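Local coordinates for protein serine protease (Arthrobacter nicotinovorans, PDB 3WY8) that is a trypsin-like serine protease with keratinolytic activity, probably cleaving peptide bonds through the catalytic domain represented by this chain, at residues A[68-80]-A[93-106]. Numbering follows the deposited sequence.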
# COMPACT_ATOMS: atom_id res chain seq x y z
N PRO A 68 11.62 5.67 -13.80
CA PRO A 68 12.87 5.03 -14.24
C PRO A 68 12.72 3.58 -14.69
O PRO A 68 13.54 3.09 -15.47
CB PRO A 68 13.78 5.12 -13.01
CG PRO A 68 12.85 5.28 -11.85
CD PRO A 68 11.66 6.03 -12.37
N TYR A 69 11.67 2.91 -14.21
CA TYR A 69 11.39 1.52 -14.58
C TYR A 69 10.05 1.39 -15.31
O TYR A 69 9.47 0.31 -15.38
CB TYR A 69 11.46 0.61 -13.34
CG TYR A 69 12.76 0.77 -12.57
CD1 TYR A 69 13.93 0.14 -13.00
CD2 TYR A 69 12.82 1.58 -11.44
CE1 TYR A 69 15.12 0.29 -12.31
CE2 TYR A 69 14.01 1.74 -10.74
CZ TYR A 69 15.15 1.09 -11.18
OH TYR A 69 16.33 1.25 -10.49
N GLY A 70 9.58 2.51 -15.87
CA GLY A 70 8.34 2.55 -16.65
C GLY A 70 7.07 2.66 -15.82
O GLY A 70 7.11 2.68 -14.58
N LYS A 71 5.95 2.76 -16.53
CA LYS A 71 4.62 2.84 -15.91
C LYS A 71 3.92 1.51 -16.15
O LYS A 71 3.84 1.05 -17.29
CB LYS A 71 3.80 3.98 -16.52
CG LYS A 71 4.38 5.38 -16.31
CD LYS A 71 3.63 6.43 -17.14
CE LYS A 71 3.91 6.27 -18.64
NZ LYS A 71 3.22 7.30 -19.49
N TRP A 72 3.42 0.91 -15.07
CA TRP A 72 2.84 -0.42 -15.12
C TRP A 72 1.33 -0.36 -14.95
O TRP A 72 0.83 0.34 -14.07
CB TRP A 72 3.48 -1.31 -14.04
CG TRP A 72 4.96 -1.51 -14.26
CD1 TRP A 72 5.96 -0.59 -14.04
CD2 TRP A 72 5.60 -2.68 -14.77
NE1 TRP A 72 7.18 -1.14 -14.38
CE2 TRP A 72 6.98 -2.42 -14.83
CE3 TRP A 72 5.13 -3.94 -15.17
CZ2 TRP A 72 7.91 -3.37 -15.27
CZ3 TRP A 72 6.05 -4.89 -15.62
CH2 TRP A 72 7.43 -4.59 -15.67
N THR A 73 0.61 -1.08 -15.81
CA THR A 73 -0.85 -1.06 -15.81
C THR A 73 -1.41 -2.34 -15.18
O THR A 73 -0.91 -3.43 -15.44
CB THR A 73 -1.40 -0.89 -17.25
OG1 THR A 73 -0.85 0.30 -17.83
CG2 THR A 73 -2.93 -0.79 -17.25
N ALA A 74 -2.46 -2.20 -14.37
CA ALA A 74 -3.09 -3.35 -13.73
C ALA A 74 -3.95 -4.13 -14.71
O ALA A 74 -4.75 -3.55 -15.44
CB ALA A 74 -3.94 -2.91 -12.54
N LYS A 75 -3.78 -5.45 -14.72
CA LYS A 75 -4.71 -6.30 -15.46
C LYS A 75 -5.85 -6.78 -14.58
O LYS A 75 -6.96 -6.98 -15.06
CB LYS A 75 -3.99 -7.46 -16.16
CG LYS A 75 -3.37 -8.49 -15.26
CD LYS A 75 -3.01 -9.74 -16.05
CE LYS A 75 -2.50 -10.82 -15.12
NZ LYS A 75 -1.73 -11.87 -15.83
N ALA A 76 -5.60 -6.94 -13.28
CA ALA A 76 -6.64 -7.37 -12.35
C ALA A 76 -6.43 -6.80 -10.95
O ALA A 76 -5.31 -6.42 -10.59
CB ALA A 76 -6.73 -8.89 -12.31
N LEU A 77 -7.51 -6.72 -10.18
CA LEU A 77 -7.49 -6.14 -8.84
C LEU A 77 -8.23 -7.04 -7.87
O LEU A 77 -9.31 -7.56 -8.20
CB LEU A 77 -8.13 -4.75 -8.84
CG LEU A 77 -7.62 -3.74 -9.87
CD1 LEU A 77 -8.61 -2.59 -10.02
CD2 LEU A 77 -6.23 -3.25 -9.51
N TYR A 78 -7.64 -7.24 -6.69
CA TYR A 78 -8.17 -8.19 -5.71
C TYR A 78 -8.30 -7.59 -4.33
O TYR A 78 -7.30 -7.27 -3.69
CB TYR A 78 -7.29 -9.44 -5.66
CG TYR A 78 -7.20 -10.13 -7.00
CD1 TYR A 78 -8.13 -11.10 -7.36
CD2 TYR A 78 -6.22 -9.78 -7.92
CE1 TYR A 78 -8.07 -11.72 -8.61
CE2 TYR A 78 -6.15 -10.39 -9.17
CZ TYR A 78 -7.08 -11.36 -9.50
OH TYR A 78 -7.00 -11.97 -10.74
N ALA A 79 -9.54 -7.43 -3.87
CA ALA A 79 -9.81 -6.98 -2.52
C ALA A 79 -10.67 -8.03 -1.81
O ALA A 79 -11.44 -8.74 -2.47
CB ALA A 79 -10.51 -5.63 -2.54
N PRO A 80 -10.55 -8.14 -0.47
CA PRO A 80 -11.41 -9.06 0.26
C PRO A 80 -12.88 -8.66 0.14
O PRO A 80 -13.19 -7.48 -0.06
CB PRO A 80 -10.95 -8.93 1.72
CG PRO A 80 -10.12 -7.71 1.78
CD PRO A 80 -9.55 -7.50 0.41
N THR A 93 -6.97 -3.72 2.72
CA THR A 93 -5.77 -4.07 1.98
C THR A 93 -6.22 -4.79 0.72
O THR A 93 -7.23 -5.49 0.74
CB THR A 93 -4.82 -4.98 2.80
OG1 THR A 93 -4.32 -4.25 3.92
CG2 THR A 93 -3.62 -5.44 1.96
N ALA A 94 -5.49 -4.58 -0.36
CA ALA A 94 -5.79 -5.23 -1.62
C ALA A 94 -4.51 -5.42 -2.43
O ALA A 94 -3.46 -4.87 -2.10
CB ALA A 94 -6.82 -4.43 -2.40
N PHE A 95 -4.61 -6.23 -3.48
CA PHE A 95 -3.47 -6.56 -4.30
C PHE A 95 -3.82 -6.40 -5.76
O PHE A 95 -4.85 -6.88 -6.22
CB PHE A 95 -2.96 -7.97 -3.99
CG PHE A 95 -2.59 -8.17 -2.56
CD1 PHE A 95 -1.29 -7.93 -2.12
CD2 PHE A 95 -3.55 -8.56 -1.62
CE1 PHE A 95 -0.94 -8.09 -0.78
CE2 PHE A 95 -3.22 -8.71 -0.28
CZ PHE A 95 -1.91 -8.48 0.14
N ALA A 96 -2.97 -5.68 -6.47
CA ALA A 96 -3.14 -5.51 -7.89
C ALA A 96 -2.17 -6.44 -8.61
O ALA A 96 -1.05 -6.65 -8.15
CB ALA A 96 -2.88 -4.06 -8.26
N VAL A 97 -2.61 -7.01 -9.73
CA VAL A 97 -1.74 -7.83 -10.57
C VAL A 97 -1.49 -7.09 -11.87
O VAL A 97 -2.43 -6.72 -12.58
CB VAL A 97 -2.33 -9.23 -10.82
CG1 VAL A 97 -1.42 -10.05 -11.73
CG2 VAL A 97 -2.53 -9.95 -9.50
N MET A 98 -0.22 -6.86 -12.17
CA MET A 98 0.17 -5.96 -13.25
C MET A 98 0.38 -6.71 -14.56
O MET A 98 0.85 -7.85 -14.57
CB MET A 98 1.45 -5.20 -12.88
CG MET A 98 1.41 -4.49 -11.52
SD MET A 98 0.10 -3.25 -11.37
CE MET A 98 -1.22 -4.17 -10.65
N ASN A 99 0.02 -6.06 -15.67
CA ASN A 99 0.41 -6.52 -17.00
C ASN A 99 1.93 -6.52 -17.13
O ASN A 99 2.62 -5.80 -16.40
CB ASN A 99 -0.16 -5.58 -18.07
CG ASN A 99 -1.64 -5.75 -18.28
OD1 ASN A 99 -2.12 -6.85 -18.60
ND2 ASN A 99 -2.39 -4.67 -18.14
N THR A 100 2.44 -7.31 -18.06
CA THR A 100 3.85 -7.20 -18.43
C THR A 100 4.09 -5.86 -19.13
O THR A 100 3.18 -5.31 -19.76
CB THR A 100 4.30 -8.36 -19.36
OG1 THR A 100 3.37 -8.50 -20.44
CG2 THR A 100 4.37 -9.67 -18.58
N LEU A 101 5.30 -5.34 -18.98
CA LEU A 101 5.70 -4.12 -19.68
C LEU A 101 6.95 -4.43 -20.50
O LEU A 101 7.97 -4.86 -19.95
CB LEU A 101 5.97 -2.98 -18.69
CG LEU A 101 6.31 -1.60 -19.26
CD1 LEU A 101 5.09 -0.96 -19.92
CD2 LEU A 101 6.88 -0.70 -18.17
N ASN A 102 6.85 -4.22 -21.81
CA ASN A 102 7.94 -4.54 -22.74
C ASN A 102 8.40 -5.99 -22.59
O ASN A 102 9.60 -6.29 -22.62
CB ASN A 102 9.11 -3.57 -22.58
CG ASN A 102 8.70 -2.12 -22.75
OD1 ASN A 102 7.76 -1.80 -23.48
ND2 ASN A 102 9.41 -1.23 -22.06
N GLY A 103 7.42 -6.88 -22.41
CA GLY A 103 7.66 -8.32 -22.30
C GLY A 103 8.22 -8.77 -20.96
O GLY A 103 8.57 -9.94 -20.81
N GLN A 104 8.30 -7.86 -19.99
CA GLN A 104 8.92 -8.15 -18.70
C GLN A 104 7.91 -8.14 -17.56
O GLN A 104 6.97 -7.35 -17.56
CB GLN A 104 10.01 -7.12 -18.40
CG GLN A 104 11.26 -7.22 -19.26
CD GLN A 104 12.33 -6.24 -18.82
OE1 GLN A 104 12.22 -5.04 -19.05
NE2 GLN A 104 13.38 -6.76 -18.19
N LYS A 105 8.12 -9.01 -16.57
CA LYS A 105 7.31 -9.04 -15.35
C LYS A 105 7.88 -8.07 -14.31
O LYS A 105 9.09 -7.93 -14.17
CB LYS A 105 7.24 -10.46 -14.78
CG LYS A 105 6.34 -11.41 -15.60
CD LYS A 105 6.61 -12.88 -15.30
CE LYS A 105 7.68 -13.46 -16.22
NZ LYS A 105 7.85 -14.93 -16.05
N LEU A 106 6.99 -7.40 -13.57
CA LEU A 106 7.38 -6.33 -12.65
C LEU A 106 8.52 -6.71 -11.70
O LEU A 106 9.50 -5.97 -11.57
CB LEU A 106 6.17 -5.82 -11.86
CG LEU A 106 6.41 -4.74 -10.80
CD1 LEU A 106 6.87 -3.42 -11.43
CD2 LEU A 106 5.15 -4.52 -10.00
O HOH W 1 2.19 -2.93 -17.34
O HOH W 2 1.09 -10.31 -15.34
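The indole of Trp72 is sandwiched between two leucines. Leu106 CD1 lies 3.6 Å from the centroid of the five-membered ring, over one face, while Leu101 CB covers the six-membered ring from the opposite face at the same distance. Leu106 chi1 of 178° sets CG opposite the backbone N, and CD1 comes down over the centre of the indole. Asn99 O and Gln104 O meet the ring edge near its plane; Gln104 O also accepts from Leu101 N, while the reverse bond, Gln104 N to Leu101 O, closes the type I' turn 101–104. Trp72 NE1 donates to Tyr69 O (2.9 Å), a bent bond that ties the indole to its own loop.

Beyond the indole, Thr73 joins its strand to the loop after 94–98: Thr73 O receives Asn99 N at 2.8 Å and, weakly, Asn99 ND2; a water links Thr73 N to Asn99 O. Next comes a classic beta bulge: Val97 O accepts from both Lys75 N (2.8 Å) and Ala76 N (3.3 Å), and the strand turns a corner. Regular antiparallel pairing follows at Ala76–Val97 and Tyr78–Phe95, where Tyr78 CE2 packs against Val97 CG2. On the other face Leu77 CD2 meets Ala96 CB.

The pair belongs to the six-stranded antiparallel barrel of a trypsin-like domain, between strands 55–60 and 37–40. Helix 207–218 covers Tyr78 and Phe95, the latter stacking edge-to-face with Tyr213.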